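Long-range contacts in KaiC-like domain-containing protein (Pyrococcus horikoshii, PDB 2EKD), which is of unknown function but probably has a KaiC-like fold related to the P-loop NTPases, built on a largely parallel beta sheet flanked by helices: residues P42-D46 / N71-I75; V86-L90 / I105-L109. All coordinates share one frame. Residue numbers count along the deposited sequence, not the author numbering.

How the interactions relate
Both contacts belong to one edge of the central sheet, where the strands run in the order 85-90, 73-77, 44-48. Interaction 1 pairs the inner two strands; interaction 2 packs the segment 105-109, which leads from helix 99-105 towards strand 114-119, against the outer one. Their centres are 9 Å apart and they touch directly: Val74 O lies 2.8 Å from Ile87 N, a probable hydrogen bond that joins strand 73-77 to strand 85-90. Ile75 of interaction 1 also bridges the two, its CD1 packing 3.8 Å from Ile105 CG2 and 3.8 Å from Val106 CG1. The segment 105-109 thus covers the sheet face that carries Val44 and Ile75, and neither contact is touched by another subunit.

Interaction 1: P42-D46 / N71-I75; sequences PIVVD and NVQVI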
ATOM      1  N   PRO F  42      15.186  38.981  19.756  1.00 28.12           N
ATOM      2  CA  PRO F  42      16.304  38.039  19.877  1.00 27.38           C
ATOM      3  C   PRO F  42      15.956  36.705  19.206  1.00 26.17           C
ATOM      4  O   PRO F  42      14.855  36.182  19.387  1.00 24.23           O
ATOM      5  CB  PRO F  42      16.466  37.889  21.393  1.00 26.62           C
ATOM      6  CG  PRO F  42      15.991  39.219  21.918  1.00 29.10           C
ATOM      7  CD  PRO F  42      14.762  39.470  21.080  1.00 27.68           C
ATOM      8  N   ILE F  43      16.902  36.164  18.438  1.00 25.07           N
ATOM      9  CA  ILE F  43      16.715  34.892  17.743  1.00 23.81           C
ATOM     10  C   ILE F  43      17.423  33.741  18.460  1.00 24.70           C
ATOM     11  O   ILE F  43      18.596  33.847  18.801  1.00 25.87           O
ATOM     12  CB  ILE F  43      17.291  34.935  16.309  1.00 22.37           C
ATOM     13  CG1 ILE F  43      16.552  35.971  15.452  1.00 21.84           C
ATOM     14  CG2 ILE F  43      17.211  33.543  15.682  1.00 22.47           C
ATOM     15  CD1 ILE F  43      15.128  35.598  15.111  1.00 18.85           C
ATOM     16  N   VAL F  44      16.707  32.644  18.684  1.00 24.43           N
ATOM     17  CA  VAL F  44      17.290  31.461  19.303  1.00 22.94           C
ATOM     18  C   VAL F  44      16.881  30.254  18.462  1.00 22.80           C
ATOM     19  O   VAL F  44      15.692  29.968  18.287  1.00 22.05           O
ATOM     20  CB  VAL F  44      16.813  31.251  20.749  1.00 23.85           C
ATOM     21  CG1 VAL F  44      17.384  29.947  21.298  1.00 23.38           C
ATOM     22  CG2 VAL F  44      17.269  32.410  21.616  1.00 25.83           C
ATOM     23  N   VAL F  45      17.879  29.556  17.937  1.00 21.24           N
ATOM     24  CA  VAL F  45      17.647  28.393  17.098  1.00 19.78           C
ATOM     25  C   VAL F  45      17.853  27.069  17.842  1.00 21.92           C
ATOM     26  O   VAL F  45      18.850  26.882  18.540  1.00 22.19           O
ATOM     27  CB  VAL F  45      18.600  28.411  15.873  1.00 19.18           C
ATOM     28  CG1 VAL F  45      18.402  27.158  15.030  1.00 18.59           C
ATOM     29  CG2 VAL F  45      18.367  29.667  15.038  1.00 14.59           C
ATOM     30  N   ASP F  46      16.891  26.164  17.710  1.00 22.04           N
ATOM     31  CA  ASP F  46      17.018  24.841  18.307  1.00 23.16           C
ATOM     32  C   ASP F  46      17.477  23.981  17.130  1.00 22.36           C
ATOM     33  O   ASP F  46      16.707  23.694  16.209  1.00 22.59           O
ATOM     34  CB  ASP F  46      15.682  24.348  18.863  1.00 23.59           C
ATOM     35  CG  ASP F  46      15.259  25.104  20.107  1.00 28.01           C
ATOM     36  OD1 ASP F  46      16.146  25.451  20.914  1.00 32.56           O
ATOM     37  OD2 ASP F  46      14.049  25.344  20.291  1.00 29.16           O
ATOM     38  N   ASN F  71      25.940  34.598  14.347  1.00 32.01           N
ATOM     39  CA  ASN F  71      25.860  35.341  15.598  1.00 33.47           C
ATOM     40  C   ASN F  71      24.604  35.172  16.444  1.00 32.46           C
ATOM     41  O   ASN F  71      24.441  35.868  17.442  1.00 32.54           O
ATOM     42  CB  ASN F  71      26.092  36.828  15.317  1.00 35.83           C
ATOM     43  CG  ASN F  71      27.452  37.089  14.701  1.00 38.48           C
ATOM     44  OD1 ASN F  71      28.486  36.754  15.286  1.00 42.58           O
ATOM     45  ND2 ASN F  71      27.459  37.684  13.514  1.00 39.43           N
ATOM     46  N   VAL F  72      23.715  34.258  16.067  1.00 30.82           N
ATOM     47  CA  VAL F  72      22.512  34.049  16.863  1.00 29.68           C
ATOM     48  C   VAL F  72      22.814  32.972  17.893  1.00 28.58           C
ATOM     49  O   VAL F  72      23.776  32.225  17.741  1.00 28.13           O
ATOM     50  CB  VAL F  72      21.322  33.589  15.995  1.00 31.21           C
ATOM     51  CG1 VAL F  72      21.041  34.621  14.912  1.00 31.68           C
ATOM     52  CG2 VAL F  72      21.616  32.224  15.385  1.00 31.39           C
ATOM     53  N   GLN F  73      21.999  32.892  18.940  1.00 27.25           N
ATOM     54  CA  GLN F  73      22.200  31.883  19.969  1.00 27.56           C
ATOM     55  C   GLN F  73      21.583  30.562  19.504  1.00 26.83           C
ATOM     56  O   GLN F  73      20.537  30.546  18.852  1.00 25.19           O
ATOM     57  CB  GLN F  73      21.570  32.338  21.288  1.00 29.37           C
ATOM     58  CG  GLN F  73      22.020  33.738  21.723  1.00 32.59           C
ATOM     59  CD  GLN F  73      21.466  34.138  23.077  1.00 33.56           C
ATOM     60  OE1 GLN F  73      22.057  33.839  24.115  1.00 37.30           O
ATOM     61  NE2 GLN F  73      20.317  34.800  23.075  1.00 35.04           N
ATOM     62  N   VAL F  74      22.236  29.458  19.845  1.00 26.21           N
ATOM     63  CA  VAL F  74      21.778  28.143  19.428  1.00 24.75           C
ATOM     64  C   VAL F  74      21.776  27.089  20.532  1.00 23.84           C
ATOM     65  O   VAL F  74      22.693  27.022  21.348  1.00 23.97           O
ATOM     66  CB  VAL F  74      22.660  27.619  18.261  1.00 25.27           C
ATOM     67  CG1 VAL F  74      22.253  26.199  17.881  1.00 23.18           C
ATOM     68  CG2 VAL F  74      22.544  28.547  17.059  1.00 23.24           C
ATOM     69  N   ILE F  75      20.725  26.278  20.550  1.00 23.74           N
ATOM     70  CA  ILE F  75      20.599  25.182  21.501  1.00 23.45           C
ATOM     71  C   ILE F  75      20.661  23.926  20.639  1.00 25.26           C
ATOM     72  O   ILE F  75      19.722  23.621  19.897  1.00 24.75           O
ATOM     73  CB  ILE F  75      19.253  25.205  22.246  1.00 23.63           C
ATOM     74  CG1 ILE F  75      19.154  26.463  23.111  1.00 22.63           C
ATOM     75  CG2 ILE F  75      19.119  23.950  23.117  1.00 22.57           C
ATOM     76  CD1 ILE F  75      17.874  26.548  23.916  1.00 23.26           C
TER
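Val44, Val45 and Asp46 pair in parallel with Gln73, Val74 and Ile75; Val45 makes both backbone hydrogen bonds, N to Gln73 O (3.0 Å) and O from Ile75 N (2.8 Å). Side chains alternate between the faces. On one, Val45 and Val74 are both t, and Val45 CB sits 4.1 Å from Val74 CG2. Val72, m, turns toward Ile43 and Val45: its CG2 is 4.1 Å from Val45 CG2, and its CG1 4.0 Å from Ile43 CB. Ile43 is m, m, so it meets Val72 through CB while its outer atoms lead away. Tyr52 of helix 51-61 covers Val72 and Val74. This is the parallel strand pairing of an alpha/beta fold, and the chain between the strands passes through helices 51-61 and 67-70, as in a beta-alpha-beta crossover. On the other face Ile75, m at chi1 and t at chi2, brings its CG1 to 4.3 Å from Val44 CG1. Gln73, m then t, extends over that same face, with NE2 4.1 Å from Val44 CG2. Asp46 is m, which puts OD1 3.4 Å from Ile75 CB, and its carboxylate has weak hydrogen bonds to Tyr102 and Asn116.

Interaction 2: V86-L90 / I105-L109; sequences VIGRL and IVSQL
Ile105, on helix 99-105, is the apolar centre. With chi1 m and chi2 t, it extends over strand 85-90 until its CD1 is 3.3 Å from Leu90 CD2, a tight approach; Leu90 is likewise m, t. The same CD1 lies 3.9 Å from Gly88 CA. An ideal CB on Gly88 would stand 2.6 Å from Ile105 CG2, a clash, so the bare backbone here lets the isoleucine come close. The CA atoms of Gly88 and Ile105 are 6.0 Å apart. Next to this, Ile87 (chi1 p, chi2 t) points toward the other segment, its CD1 3.9 Å from Leu109 CD2 and 4.4 Å from Ile105 CG2. The strand is irregular at Ile87, whose phi/psi is -102/-3, and Gly88 follows, nearly fully extended at -173/155. Helix 99-105 and the residues after it pack against the strand outermost in the sheet within this chain, as helices pack on sheets in alpha/beta folds. Leu109 N bonds to Val106 O at 3.1 Å. At the polar edge Gln108, chi1 p and chi2 t, folds back so that NE2 donates to Ile87 O (3.0 Å) and to Ile105 O (2.9 Å). The CA-to-CB bond of Arg89 points away from 105-109, and its NH2 forms a salt bridge with Asp82. Apolar residues thus bury most of the surface, while NE2, with a proton for each carbonyl, lets one carboxamide satisfy acceptors from both segments.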
ATOM      1  N   VAL F  86      26.593  28.612  20.427  1.00 28.93           N
ATOM      2  CA  VAL F  86      25.958  27.539  21.188  1.00 30.10           C
ATOM      3  C   VAL F  86      25.880  27.868  22.684  1.00 31.32           C
ATOM      4  O   VAL F  86      26.880  28.053  23.364  1.00 32.99           O
ATOM      5  CB  VAL F  86      26.782  26.269  20.988  1.00 28.50           C
ATOM      6  CG1 VAL F  86      26.206  25.132  21.831  1.00 28.77           C
ATOM      7  CG2 VAL F  86      26.770  25.866  19.525  1.00 27.29           C
ATOM      8  N   ILE F  87      24.635  27.977  23.187  1.00 29.51           N
ATOM      9  CA  ILE F  87      24.466  28.258  24.610  1.00 29.22           C
ATOM     10  C   ILE F  87      24.091  27.003  25.399  1.00 30.15           C
ATOM     11  O   ILE F  87      23.919  27.018  26.610  1.00 32.90           O
ATOM     12  CB  ILE F  87      23.374  29.318  24.776  1.00 26.58           C
ATOM     13  CG1 ILE F  87      22.058  28.822  24.170  1.00 26.91           C
ATOM     14  CG2 ILE F  87      23.779  30.606  24.038  1.00 26.57           C
ATOM     15  CD1 ILE F  87      20.853  29.624  24.664  1.00 25.98           C
ATOM     16  N   GLY F  88      23.926  25.886  24.664  1.00 30.00           N
ATOM     17  CA  GLY F  88      23.543  24.648  25.334  1.00 29.55           C
ATOM     18  C   GLY F  88      23.558  23.455  24.376  1.00 31.12           C
ATOM     19  O   GLY F  88      23.402  23.592  23.171  1.00 29.21           O
ATOM     20  N   ARG F  89      23.745  22.279  24.963  1.00 31.05           N
ATOM     21  CA  ARG F  89      23.761  21.030  24.216  1.00 33.11           C
ATOM     22  C   ARG F  89      22.855  20.049  24.949  1.00 33.79           C
ATOM     23  O   ARG F  89      23.053  19.771  26.131  1.00 35.56           O
ATOM     24  CB  ARG F  89      25.186  20.476  24.129  1.00 32.50           C
ATOM     25  CG  ARG F  89      26.156  21.385  23.388  1.00 33.17           C
ATOM     26  CD  ARG F  89      27.501  20.703  23.127  1.00 33.69           C
ATOM     27  NE  ARG F  89      28.314  21.460  22.173  1.00 32.82           N
ATOM     28  CZ  ARG F  89      28.811  22.670  22.405  1.00 31.48           C
ATOM     29  NH1 ARG F  89      28.587  23.270  23.568  1.00 32.02           N
ATOM     30  NH2 ARG F  89      29.530  23.285  21.473  1.00 29.36           N
ATOM     31  N   LEU F  90      21.847  19.541  24.254  1.00 33.98           N
ATOM     32  CA  LEU F  90      20.915  18.602  24.859  1.00 35.37           C
ATOM     33  C   LEU F  90      21.082  17.202  24.290  1.00 37.15           C
ATOM     34  O   LEU F  90      21.377  17.028  23.106  1.00 37.02           O
ATOM     35  CB  LEU F  90      19.478  19.069  24.646  1.00 33.26           C
ATOM     36  CG  LEU F  90      19.024  20.325  25.385  1.00 33.38           C
ATOM     37  CD1 LEU F  90      17.652  20.728  24.875  1.00 34.18           C
ATOM     38  CD2 LEU F  90      18.991  20.062  26.890  1.00 32.24           C
ATOM     39  N   ILE F 105      18.528  25.230  30.363  1.00 59.17           N
ATOM     40  CA  ILE F 105      19.327  25.921  29.356  1.00 57.34           C
ATOM     41  C   ILE F 105      18.768  27.293  28.991  1.00 57.10           C
ATOM     42  O   ILE F 105      19.530  28.228  28.743  1.00 56.05           O
ATOM     43  CB  ILE F 105      19.443  25.087  28.061  1.00 57.03           C
ATOM     44  CG1 ILE F 105      20.305  23.850  28.315  1.00 56.22           C
ATOM     45  CG2 ILE F 105      20.035  25.934  26.941  1.00 55.60           C
ATOM     46  CD1 ILE F 105      20.489  22.979  27.093  1.00 55.20           C
ATOM     47  N   VAL F 106      17.444  27.415  28.949  1.00 56.66           N
ATOM     48  CA  VAL F 106      16.825  28.690  28.601  1.00 57.45           C
ATOM     49  C   VAL F 106      16.676  29.609  29.808  1.00 58.42           C
ATOM     50  O   VAL F 106      16.168  30.726  29.689  1.00 58.02           O
ATOM     51  CB  VAL F 106      15.432  28.494  27.952  1.00 56.62           C
ATOM     52  CG1 VAL F 106      15.574  27.739  26.639  1.00 56.93           C
ATOM     53  CG2 VAL F 106      14.507  27.756  28.902  1.00 55.79           C
ATOM     54  N   SER F 107      17.119  29.140  30.969  1.00 59.67           N
ATOM     55  CA  SER F 107      17.034  29.941  32.183  1.00 60.92           C
ATOM     56  C   SER F 107      17.999  31.113  32.054  1.00 61.21           C
ATOM     57  O   SER F 107      17.780  32.179  32.628  1.00 61.36           O
ATOM     58  CB  SER F 107      17.408  29.104  33.410  1.00 61.80           C
ATOM     59  OG  SER F 107      18.797  28.819  33.433  1.00 62.05           O
ATOM     60  N   GLN F 108      19.068  30.907  31.291  1.00 61.68           N
ATOM     61  CA  GLN F 108      20.071  31.943  31.083  1.00 62.32           C
ATOM     62  C   GLN F 108      19.583  33.029  30.129  1.00 62.21           C
ATOM     63  O   GLN F 108      20.194  34.094  30.022  1.00 62.80           O
ATOM     64  CB  GLN F 108      21.366  31.322  30.551  1.00 63.13           C
ATOM     65  CG  GLN F 108      21.215  30.574  29.236  1.00 64.52           C
ATOM     66  CD  GLN F 108      22.490  29.861  28.822  1.00 65.17           C
ATOM     67  OE1 GLN F 108      23.523  30.490  28.593  1.00 65.75           O
ATOM     68  NE2 GLN F 108      22.424  28.538  28.728  1.00 64.62           N
ATOM     69  N   LEU F 109      18.483  32.757  29.434  1.00 61.34           N
ATOM     70  CA  LEU F 109      17.920  33.720  28.494  1.00 60.17           C
ATOM     71  C   LEU F 109      17.193  34.832  29.244  1.00 59.95           C
ATOM     72  O   LEU F 109      16.220  34.584  29.957  1.00 59.31           O
ATOM     73  CB  LEU F 109      16.962  33.018  27.529  1.00 58.97           C
ATOM     74  CG  LEU F 109      17.620  31.984  26.612  1.00 57.38           C
ATOM     75  CD1 LEU F 109      16.566  31.313  25.758  1.00 57.11           C
ATOM     76  CD2 LEU F 109      18.663  32.663  25.739  1.00 57.47           C
TER